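Early 35 kDa protein (Autographa californica nucleopolyhedrovirus, PDB 1P35) inhibits host caspases, blocking the insect cell's apoptotic response to viral infection, and also suppresses the host RNA interference antiviral response. Local coordinates at residues A[43-48]-A[149-154]; A[51-56]-A[167-172]; A[93-98]-A[157-162]; A[31-36]-A[162-167]. One frame throughout, in Å; residues are numbered along the deposited sequence.

Contact 1. Residues A[43-48]-A[149-154]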
# COMPACT_ATOMS: atom_id res chain seq x y z
N LEU A 43 -17.68 -20.60 -10.93
CA LEU A 43 -18.95 -20.25 -10.31
C LEU A 43 -18.71 -20.34 -8.79
O LEU A 43 -18.51 -21.44 -8.25
CB LEU A 43 -20.05 -21.23 -10.71
CG LEU A 43 -20.08 -21.60 -12.20
CD1 LEU A 43 -21.34 -22.38 -12.56
CD2 LEU A 43 -20.01 -20.31 -13.02
N MET A 44 -18.64 -19.20 -8.12
CA MET A 44 -18.46 -19.21 -6.68
C MET A 44 -19.81 -18.85 -6.06
O MET A 44 -20.42 -17.87 -6.44
CB MET A 44 -17.40 -18.20 -6.25
CG MET A 44 -17.32 -18.06 -4.72
SD MET A 44 -15.94 -17.08 -4.06
CE MET A 44 -16.32 -15.39 -4.63
N MET A 45 -20.29 -19.64 -5.13
CA MET A 45 -21.59 -19.33 -4.55
C MET A 45 -21.56 -19.39 -3.08
O MET A 45 -20.73 -20.10 -2.52
CB MET A 45 -22.63 -20.31 -5.07
CG MET A 45 -22.59 -20.52 -6.61
SD MET A 45 -24.16 -21.23 -7.09
CE MET A 45 -23.66 -22.01 -8.69
N PHE A 46 -22.43 -18.64 -2.42
CA PHE A 46 -22.40 -18.75 -0.97
C PHE A 46 -23.65 -18.12 -0.40
O PHE A 46 -24.34 -17.30 -1.04
CB PHE A 46 -21.10 -18.10 -0.42
CG PHE A 46 -20.91 -16.62 -0.81
CD1 PHE A 46 -21.61 -15.60 -0.13
CD2 PHE A 46 -20.01 -16.26 -1.83
CE1 PHE A 46 -21.42 -14.25 -0.45
CE2 PHE A 46 -19.81 -14.90 -2.18
CZ PHE A 46 -20.52 -13.89 -1.48
N ASN A 47 -23.94 -18.52 0.82
CA ASN A 47 -25.11 -18.03 1.51
C ASN A 47 -24.97 -16.61 2.05
O ASN A 47 -23.87 -16.18 2.45
CB ASN A 47 -25.45 -18.99 2.66
CG ASN A 47 -26.03 -20.31 2.19
OD1 ASN A 47 -25.71 -21.39 2.73
ND2 ASN A 47 -26.91 -20.24 1.20
N ILE A 48 -26.09 -15.88 2.01
CA ILE A 48 -26.19 -14.54 2.57
C ILE A 48 -27.57 -14.50 3.28
O ILE A 48 -28.44 -15.31 2.97
CB ILE A 48 -26.01 -13.41 1.50
CG1 ILE A 48 -26.98 -13.59 0.34
CG2 ILE A 48 -24.53 -13.36 1.02
CD1 ILE A 48 -26.83 -12.51 -0.72
N VAL A 149 -28.72 -16.89 -1.81
CA VAL A 149 -27.47 -17.39 -2.39
C VAL A 149 -26.88 -16.43 -3.40
O VAL A 149 -27.54 -16.08 -4.38
CB VAL A 149 -27.66 -18.72 -3.14
CG1 VAL A 149 -26.34 -19.13 -3.79
CG2 VAL A 149 -28.15 -19.84 -2.19
N ALA A 150 -25.65 -15.99 -3.15
CA ALA A 150 -24.97 -15.08 -4.06
C ALA A 150 -24.27 -15.97 -5.08
O ALA A 150 -23.54 -16.88 -4.68
CB ALA A 150 -23.92 -14.19 -3.30
N VAL A 151 -24.48 -15.70 -6.38
CA VAL A 151 -23.87 -16.52 -7.45
C VAL A 151 -22.85 -15.62 -8.13
O VAL A 151 -23.21 -14.60 -8.72
CB VAL A 151 -24.96 -16.96 -8.46
CG1 VAL A 151 -24.33 -17.76 -9.58
CG2 VAL A 151 -26.09 -17.75 -7.72
N CYS A 152 -21.58 -15.97 -8.01
CA CYS A 152 -20.51 -15.13 -8.53
C CYS A 152 -19.79 -15.78 -9.71
O CYS A 152 -19.26 -16.87 -9.57
CB CYS A 152 -19.59 -14.84 -7.37
SG CYS A 152 -20.62 -14.28 -5.88
N VAL A 153 -19.78 -15.12 -10.87
CA VAL A 153 -19.16 -15.73 -12.05
C VAL A 153 -17.87 -15.04 -12.42
O VAL A 153 -17.78 -13.83 -12.42
CB VAL A 153 -20.07 -15.70 -13.32
CG1 VAL A 153 -19.36 -16.44 -14.46
CG2 VAL A 153 -21.44 -16.36 -13.04
N LEU A 154 -16.83 -15.83 -12.67
CA LEU A 154 -15.56 -15.26 -13.03
C LEU A 154 -15.23 -15.71 -14.44
O LEU A 154 -15.01 -16.89 -14.67
CB LEU A 154 -14.47 -15.74 -12.06
CG LEU A 154 -13.10 -15.08 -12.24
CD1 LEU A 154 -13.27 -13.59 -12.02
CD2 LEU A 154 -12.07 -15.65 -11.21
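Leu43 opens the antiparallel pairing with Val153. Their side chains lie alongside each other, CD2 of Leu43 4.2 Å from CG1 of Val153. Met44 forms a hydrogen-bonded pair with Cys152. Met44 N donates to Cys152 O at 2.8 Å, and Met44 O accepts from Cys152 N at 2.7 Å. Met45 points to the same face as Leu43. Met45 SD rests against Val151 CG2 at 4.0 Å, and Met45 CB against Val149 CG1. The two are neighbouring antiparallel strands. Strand 98-106 pairs with the far edge of 149-154, and residues 2-4 pair with the far edge of 43-48. Phe46 returns to the Met44 face. Phe46 N donates to Ala150 O, and Ala150 N to Phe46 O. Ala150 CB lies 4.0 Å from the Phe46 ring centroid, over the face and offset toward the rim, as a CH-pi contact. Cys152 SG meets Phe46 CE2 obliquely at 3.8 Å, and Tyr29 stacks on the Phe46 ring. Asn47 lays ND2 3.6 Å from Val149 CG2. That amide nitrogen is also hydrogen-bonded to the carbonyl oxygens of Leu140 and Tyr148. Ile48 ends the segment with CD1 4.2 Å from Ala150 CB.

Contact 2. Residues A[51-56]-A[167-172]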
# COMPACT_ATOMS: atom_id res chain seq x y z
N PRO A 51 -31.91 -10.89 0.20
CA PRO A 51 -31.76 -10.62 -1.23
C PRO A 51 -30.82 -9.50 -1.57
O PRO A 51 -30.77 -8.49 -0.88
CB PRO A 51 -33.20 -10.32 -1.67
CG PRO A 51 -33.77 -9.54 -0.35
CD PRO A 51 -33.29 -10.58 0.66
N ILE A 52 -30.05 -9.72 -2.64
CA ILE A 52 -29.13 -8.72 -3.13
C ILE A 52 -29.93 -7.59 -3.77
O ILE A 52 -30.96 -7.82 -4.39
CB ILE A 52 -28.16 -9.31 -4.17
CG1 ILE A 52 -27.15 -10.22 -3.43
CG2 ILE A 52 -27.51 -8.22 -4.96
CD1 ILE A 52 -26.14 -10.90 -4.32
N ARG A 53 -29.44 -6.38 -3.62
CA ARG A 53 -30.15 -5.27 -4.17
C ARG A 53 -29.36 -4.57 -5.25
O ARG A 53 -29.92 -4.20 -6.28
CB ARG A 53 -30.51 -4.31 -3.06
CG ARG A 53 -31.52 -3.31 -3.52
CD ARG A 53 -31.65 -2.22 -2.51
NE ARG A 53 -30.39 -1.51 -2.42
CZ ARG A 53 -30.08 -0.76 -1.38
NH1 ARG A 53 -30.95 -0.64 -0.37
NH2 ARG A 53 -28.91 -0.13 -1.36
N SER A 54 -28.08 -4.32 -5.01
CA SER A 54 -27.25 -3.72 -6.04
C SER A 54 -25.79 -4.03 -5.75
O SER A 54 -25.47 -4.42 -4.65
CB SER A 54 -27.49 -2.22 -6.16
OG SER A 54 -27.26 -1.56 -4.95
N VAL A 55 -24.94 -3.92 -6.77
CA VAL A 55 -23.52 -4.18 -6.60
C VAL A 55 -22.89 -2.84 -6.34
O VAL A 55 -23.38 -1.82 -6.82
CB VAL A 55 -22.87 -4.71 -7.88
CG1 VAL A 55 -23.31 -6.15 -8.15
CG2 VAL A 55 -23.29 -3.81 -9.03
N THR A 56 -21.79 -2.83 -5.61
CA THR A 56 -21.17 -1.56 -5.35
C THR A 56 -19.75 -1.57 -5.90
O THR A 56 -19.28 -2.59 -6.41
CB THR A 56 -21.20 -1.28 -3.84
OG1 THR A 56 -20.54 -2.35 -3.13
CG2 THR A 56 -22.62 -1.18 -3.38
N SER A 167 -18.55 -6.85 -4.55
CA SER A 167 -19.17 -6.18 -3.43
C SER A 167 -20.62 -5.87 -3.81
O SER A 167 -20.91 -5.58 -4.95
CB SER A 167 -18.41 -4.91 -3.04
OG SER A 167 -18.18 -4.06 -4.15
N PHE A 168 -21.52 -5.91 -2.84
CA PHE A 168 -22.90 -5.65 -3.15
C PHE A 168 -23.65 -5.37 -1.85
O PHE A 168 -23.16 -5.70 -0.75
CB PHE A 168 -23.49 -6.86 -3.92
CG PHE A 168 -23.50 -8.17 -3.11
CD1 PHE A 168 -24.28 -8.31 -1.97
CD2 PHE A 168 -22.65 -9.23 -3.46
CE1 PHE A 168 -24.22 -9.48 -1.16
CE2 PHE A 168 -22.57 -10.39 -2.69
CZ PHE A 168 -23.36 -10.51 -1.53
N GLU A 169 -24.80 -4.69 -1.96
CA GLU A 169 -25.63 -4.44 -0.80
C GLU A 169 -26.80 -5.42 -0.82
O GLU A 169 -27.29 -5.79 -1.88
CB GLU A 169 -26.20 -3.02 -0.78
CG GLU A 169 -25.22 -2.01 -0.27
CD GLU A 169 -25.68 -0.60 -0.50
OE1 GLU A 169 -26.87 -0.33 -0.26
OE2 GLU A 169 -24.87 0.25 -0.90
N TYR A 170 -27.21 -5.85 0.35
CA TYR A 170 -28.34 -6.75 0.43
C TYR A 170 -29.22 -6.35 1.62
O TYR A 170 -28.82 -5.52 2.48
CB TYR A 170 -27.87 -8.21 0.53
CG TYR A 170 -27.03 -8.51 1.77
CD1 TYR A 170 -25.76 -7.97 1.93
CD2 TYR A 170 -27.52 -9.35 2.78
CE1 TYR A 170 -24.99 -8.26 3.08
CE2 TYR A 170 -26.76 -9.64 3.92
CZ TYR A 170 -25.52 -9.10 4.08
OH TYR A 170 -24.90 -9.22 5.29
N ASN A 171 -30.41 -6.93 1.66
CA ASN A 171 -31.41 -6.68 2.71
C ASN A 171 -31.58 -7.94 3.57
O ASN A 171 -32.36 -8.82 3.24
CB ASN A 171 -32.71 -6.28 2.02
CG ASN A 171 -32.54 -5.02 1.25
OD1 ASN A 171 -32.70 -4.99 0.03
ND2 ASN A 171 -32.15 -3.95 1.96
N PRO A 172 -30.91 -7.99 4.73
CA PRO A 172 -30.93 -9.12 5.67
C PRO A 172 -32.32 -9.55 6.11
O PRO A 172 -33.16 -8.72 6.48
CB PRO A 172 -30.11 -8.60 6.86
CG PRO A 172 -29.28 -7.48 6.26
CD PRO A 172 -30.24 -6.82 5.32
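Glu169 N donates to Ser54 O at 2.8 Å, and Glu169 O accepts from Arg53 N at 2.8 Å. One residue of strand 164-170 thus faces two of strand 52-55. This is a classic beta bulge, and it shifts the antiparallel register by one. On one side of it Asn171 N is hydrogen-bonded to Pro51 O. On the other Thr56 N is hydrogen-bonded to Ser167 O, from above the carbonyl plane. Ser167 OG lies 2.9 Å from Thr56 O and 3.1 Å from Thr56 OG1. Thr56 OG1 has a further partner in Glu26. On the face of Ile52 and Phe168, these two side chains cross at about a right angle. Ile52 chi2 is anti (179°), which puts CD1 over the middle of the Phe168 ring, 3.7 Å from its centroid. The Arg53 and Glu169 side chains run side by side. Their salt bridge is modelled too short, and Arg53 is poorly ordered, so its detail is doubtful. Lys255 of the second subunit makes a weak bond to Arg53 O. The chemistry thus differs by place: Ile52 and Phe168 pack inward against Val102 and Ala150, while Ser54 and Thr56 pack on Lys255 and Glu257 of the second subunit.

Contact 3. Residues A[93-98]-A[157-162]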
# COMPACT_ATOMS: atom_id res chain seq x y z
N LYS A 93 2.54 -3.43 -7.19
CA LYS A 93 1.15 -3.61 -7.61
C LYS A 93 1.13 -3.45 -9.13
O LYS A 93 1.61 -2.46 -9.67
CB LYS A 93 0.21 -2.59 -6.93
CG LYS A 93 -0.38 -3.05 -5.56
CD LYS A 93 -1.27 -1.97 -4.94
CE LYS A 93 -2.05 -2.46 -3.71
NZ LYS A 93 -1.24 -2.91 -2.57
N TYR A 94 0.61 -4.46 -9.81
CA TYR A 94 0.58 -4.42 -11.24
C TYR A 94 -0.66 -5.03 -11.85
O TYR A 94 -1.17 -4.54 -12.85
CB TYR A 94 1.83 -5.10 -11.78
CG TYR A 94 1.72 -5.49 -13.23
CD1 TYR A 94 1.16 -6.71 -13.61
CD2 TYR A 94 2.09 -4.60 -14.23
CE1 TYR A 94 0.98 -7.03 -14.95
CE2 TYR A 94 1.92 -4.91 -15.58
CZ TYR A 94 1.36 -6.12 -15.93
OH TYR A 94 1.17 -6.39 -17.27
N PHE A 95 -1.16 -6.11 -11.27
CA PHE A 95 -2.32 -6.74 -11.86
C PHE A 95 -3.60 -6.03 -11.41
O PHE A 95 -3.81 -5.83 -10.21
CB PHE A 95 -2.38 -8.22 -11.47
CG PHE A 95 -1.15 -9.02 -11.84
CD1 PHE A 95 -1.03 -9.59 -13.11
CD2 PHE A 95 -0.19 -9.35 -10.86
CE1 PHE A 95 0.01 -10.48 -13.42
CE2 PHE A 95 0.86 -10.24 -11.15
CZ PHE A 95 0.95 -10.81 -12.43
N LYS A 96 -4.45 -5.64 -12.36
CA LYS A 96 -5.68 -4.97 -11.97
C LYS A 96 -6.69 -5.96 -11.40
O LYS A 96 -6.72 -7.12 -11.79
CB LYS A 96 -6.34 -4.24 -13.15
CG LYS A 96 -6.89 -5.17 -14.25
CD LYS A 96 -7.70 -4.37 -15.29
CE LYS A 96 -7.76 -5.10 -16.65
NZ LYS A 96 -8.28 -6.49 -16.58
N ASP A 97 -7.50 -5.49 -10.46
CA ASP A 97 -8.54 -6.34 -9.90
C ASP A 97 -9.54 -6.84 -10.95
O ASP A 97 -9.94 -6.09 -11.86
CB ASP A 97 -9.36 -5.58 -8.85
CG ASP A 97 -8.52 -5.08 -7.70
OD1 ASP A 97 -7.53 -5.76 -7.32
OD2 ASP A 97 -8.86 -4.01 -7.14
N GLU A 98 -9.95 -8.11 -10.84
CA GLU A 98 -10.97 -8.66 -11.74
C GLU A 98 -12.28 -8.65 -10.93
O GLU A 98 -12.25 -8.73 -9.71
CB GLU A 98 -10.64 -10.09 -12.17
CG GLU A 98 -9.46 -10.26 -13.09
CD GLU A 98 -9.75 -9.82 -14.49
OE1 GLU A 98 -9.99 -8.61 -14.70
OE2 GLU A 98 -9.76 -10.68 -15.40
N GLY A 157 -10.71 -15.76 -18.89
CA GLY A 157 -9.44 -15.20 -19.30
C GLY A 157 -8.64 -14.42 -18.26
O GLY A 157 -7.55 -13.98 -18.57
N PHE A 158 -9.17 -14.27 -17.04
CA PHE A 158 -8.50 -13.49 -15.97
C PHE A 158 -7.00 -13.73 -15.80
O PHE A 158 -6.48 -14.81 -16.11
CB PHE A 158 -9.21 -13.72 -14.61
CG PHE A 158 -8.94 -15.08 -13.98
CD1 PHE A 158 -9.71 -16.19 -14.30
CD2 PHE A 158 -7.90 -15.24 -13.08
CE1 PHE A 158 -9.46 -17.43 -13.74
CE2 PHE A 158 -7.63 -16.50 -12.50
CZ PHE A 158 -8.41 -17.58 -12.84
N GLU A 159 -6.30 -12.73 -15.30
CA GLU A 159 -4.88 -12.90 -15.09
C GLU A 159 -4.55 -13.52 -13.72
O GLU A 159 -4.94 -13.01 -12.66
CB GLU A 159 -4.17 -11.56 -15.29
CG GLU A 159 -3.18 -11.58 -16.45
CD GLU A 159 -2.05 -12.60 -16.24
OE1 GLU A 159 -2.03 -13.28 -15.18
OE2 GLU A 159 -1.18 -12.72 -17.14
N ASN A 160 -3.84 -14.64 -13.78
CA ASN A 160 -3.38 -15.40 -12.62
C ASN A 160 -3.13 -14.57 -11.35
O ASN A 160 -3.78 -14.76 -10.31
CB ASN A 160 -2.08 -16.11 -13.01
CG ASN A 160 -1.84 -17.39 -12.22
OD1 ASN A 160 -2.66 -18.31 -12.24
ND2 ASN A 160 -0.72 -17.45 -11.55
N GLY A 161 -2.19 -13.65 -11.42
CA GLY A 161 -1.88 -12.85 -10.26
C GLY A 161 -2.86 -11.80 -9.78
O GLY A 161 -2.52 -11.07 -8.86
N SER A 162 -4.04 -11.70 -10.37
CA SER A 162 -5.05 -10.74 -9.93
C SER A 162 -5.86 -11.12 -8.68
O SER A 162 -6.05 -12.30 -8.41
CB SER A 162 -6.11 -10.53 -11.04
OG SER A 162 -5.62 -9.79 -12.13
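The Phe95 ring is covered on one face by Gly161. Gly161 CA stands over the ring centre, 3.9 Å from the centroid, as a CH-pi contact. Tyr94 CD1 lies over the opposite face, offset toward the rim. Phe95 CE1 in turn meets the edge of the Tyr94 ring in its plane. Obliquely to the Phe95 ring, Glu159 brings OE1 to 3.9 Å from CE1. The Gly161 carbonyl oxygen comes 3.5 Å from Phe95 CD2. Gly161 belongs to a beta turn closed by Ser162 N and Glu159 O at 2.8 Å. This turn lies in the connection between strands 148-154 and 164-170. The 93-98 segment leads from the region after helix 62-74 into strand 98-106. It probably forms part of the returning arm of the reactive-site loop known in p35. One hydrogen bond joins the two loops, from Ser162 OG to Lys96 O at 2.9 Å. The donor is tilted 24° from the carbonyl plane. Glu98 crosses Phe158 at about a right angle. Glu98 CG packs on Ser162 CB at 3.9 Å; the bend at chi2 (-74°) then turns CD toward Phe158. Glu98 OE2 comes 3.1 Å from Phe158 CA. The other carboxylate oxygen, Glu98 OE1, has a weak salt bridge to Lys96 NZ at 3.3 Å. Asp86 of the second subunit bonds to Lys96 N and packs on Tyr94 and Phe95.

Contact 4. Residues A[31-36]-A[162-167]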
# COMPACT_ATOMS: atom_id res chain seq x y z
N ASN A 31 -10.87 -12.56 -3.22
CA ASN A 31 -10.02 -13.76 -3.09
C ASN A 31 -9.03 -13.82 -4.24
O ASN A 31 -9.03 -12.95 -5.11
CB ASN A 31 -10.84 -15.07 -3.01
CG ASN A 31 -11.59 -15.43 -4.29
OD1 ASN A 31 -11.41 -14.82 -5.36
ND2 ASN A 31 -12.47 -16.42 -4.18
N LYS A 32 -8.17 -14.83 -4.22
CA LYS A 32 -7.19 -14.99 -5.29
C LYS A 32 -7.12 -16.38 -5.85
O LYS A 32 -6.67 -17.32 -5.18
CB LYS A 32 -5.82 -14.52 -4.81
CG LYS A 32 -4.76 -14.46 -5.90
CD LYS A 32 -3.48 -13.79 -5.39
CE LYS A 32 -3.80 -12.38 -4.88
NZ LYS A 32 -2.61 -11.63 -4.44
N ILE A 33 -7.57 -16.53 -7.09
CA ILE A 33 -7.58 -17.84 -7.77
C ILE A 33 -6.32 -18.13 -8.60
O ILE A 33 -5.87 -17.31 -9.38
CB ILE A 33 -8.86 -17.98 -8.65
CG1 ILE A 33 -10.08 -17.97 -7.71
CG2 ILE A 33 -8.83 -19.28 -9.51
CD1 ILE A 33 -11.44 -17.97 -8.37
N MET A 34 -5.77 -19.32 -8.41
CA MET A 34 -4.53 -19.77 -9.05
C MET A 34 -4.50 -20.46 -10.42
O MET A 34 -3.42 -20.56 -11.02
CB MET A 34 -3.79 -20.68 -8.07
CG MET A 34 -3.01 -19.95 -7.00
SD MET A 34 -1.70 -18.95 -7.72
CE MET A 34 -0.77 -20.20 -8.80
N ASN A 35 -5.63 -20.94 -10.94
CA ASN A 35 -5.62 -21.64 -12.24
C ASN A 35 -5.40 -20.80 -13.52
O ASN A 35 -5.89 -19.67 -13.63
CB ASN A 35 -6.92 -22.43 -12.39
CG ASN A 35 -7.12 -23.38 -11.24
OD1 ASN A 35 -7.08 -22.98 -10.07
ND2 ASN A 35 -7.34 -24.65 -11.56
N THR A 36 -4.67 -21.37 -14.48
CA THR A 36 -4.40 -20.69 -15.76
C THR A 36 -5.11 -21.35 -16.94
O THR A 36 -5.44 -20.68 -17.92
CB THR A 36 -2.88 -20.66 -16.15
OG1 THR A 36 -2.35 -21.99 -16.16
CG2 THR A 36 -2.09 -19.75 -15.23
N SER A 162 -4.04 -11.70 -10.37
CA SER A 162 -5.05 -10.74 -9.93
C SER A 162 -5.86 -11.12 -8.68
O SER A 162 -6.05 -12.30 -8.41
CB SER A 162 -6.11 -10.53 -11.04
OG SER A 162 -5.62 -9.79 -12.13
N ASN A 163 -6.35 -10.10 -7.95
CA ASN A 163 -7.31 -10.33 -6.88
C ASN A 163 -8.63 -10.35 -7.66
O ASN A 163 -8.81 -9.54 -8.62
CB ASN A 163 -7.39 -9.16 -5.90
CG ASN A 163 -6.23 -9.16 -4.90
OD1 ASN A 163 -5.99 -10.13 -4.20
ND2 ASN A 163 -5.54 -8.04 -4.82
N GLN A 164 -9.55 -11.26 -7.27
CA GLN A 164 -10.86 -11.36 -7.91
C GLN A 164 -11.75 -10.72 -6.86
O GLN A 164 -11.74 -11.17 -5.72
CB GLN A 164 -11.28 -12.79 -8.14
CG GLN A 164 -10.15 -13.73 -8.55
CD GLN A 164 -9.37 -13.22 -9.70
OE1 GLN A 164 -9.89 -12.46 -10.53
NE2 GLN A 164 -8.11 -13.64 -9.79
N VAL A 165 -12.53 -9.70 -7.23
CA VAL A 165 -13.29 -8.98 -6.23
C VAL A 165 -14.78 -8.80 -6.54
O VAL A 165 -15.23 -9.01 -7.67
CB VAL A 165 -12.62 -7.59 -5.99
CG1 VAL A 165 -11.08 -7.76 -5.89
CG2 VAL A 165 -12.88 -6.64 -7.20
N LEU A 166 -15.55 -8.49 -5.50
CA LEU A 166 -16.99 -8.27 -5.67
C LEU A 166 -17.46 -7.58 -4.42
O LEU A 166 -16.82 -7.68 -3.39
CB LEU A 166 -17.77 -9.56 -5.85
CG LEU A 166 -17.90 -10.53 -4.64
CD1 LEU A 166 -19.13 -10.22 -3.83
CD2 LEU A 166 -18.05 -11.96 -5.13
N SER A 167 -18.55 -6.85 -4.55
CA SER A 167 -19.17 -6.18 -3.43
C SER A 167 -20.62 -5.87 -3.81
O SER A 167 -20.91 -5.58 -4.95
CB SER A 167 -18.41 -4.91 -3.04
OG SER A 167 -18.18 -4.06 -4.15
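Asn31 and Gln164 form an antiparallel hydrogen-bonded pair, with Asn31 N to Gln164 O at 3.0 Å and Gln164 N to Asn31 O at 2.8 Å. Both bonds are nearly straight, with N-H...O angles of 169° and 175°. The side chains of this pair lie on the same face of the sheet. Asn31 OD1 presses on the aliphatic part of Gln164, 3.4 Å from CB and 3.6 Å from CG. The two amide planes are 64° apart. OD1 of the buried Asn31 is hydrogen-bonded to Tyr100 OH. Gln164 CG comes 4.3 Å from Ile33 CG1. Lys32 lays CG 3.6 Å from Ser162 O. Farther along its chain, which bends at chi3, Lys32 CE comes 3.2 Å from Asn163 OD1. That oxygen receives a weak hydrogen bond from Arg63 NE. The contact therefore rests mainly on backbone bonds, with Lys32 CG and CE and Gln164 CB and CG lying against oxygens. It joins the end of strand 24-33 to the beginning of strand 164-170. Strand 10-21 pairs with the other edge of 24-33, through Lys32 and Ser11. Across the other edge of 164-170 runs strand 98-106, parallel to it, with Glu98 bonded to Asn163 and Val165.

How the contacts relate
Contacts 1 and 4 are buried. Contacts 2 and 3 are partly exposed and reach the second subunit. Strand 164-170 serves contacts 2 and 4: its start pairs with strand 24-33 and its end with strand 52-55, and both include Ser167. Contacts 1 and 2 meet through the apolar cluster of Phe46, Ile48, Ala150, Ile52 and Phe168. Contacts 1 and 4 meet where Leu154 packs on Ile33 and Cys152 on Leu166. Contact 3 shares Ser162 with contact 4 but is loop against loop. It has one cross-loop hydrogen bond, whereas contacts 1, 2 and 4 rest on strand pairing. Charged side chains feature in contacts 2 and 3; contact 1 is largely apolar, and contact 4, though buried, is mostly polar.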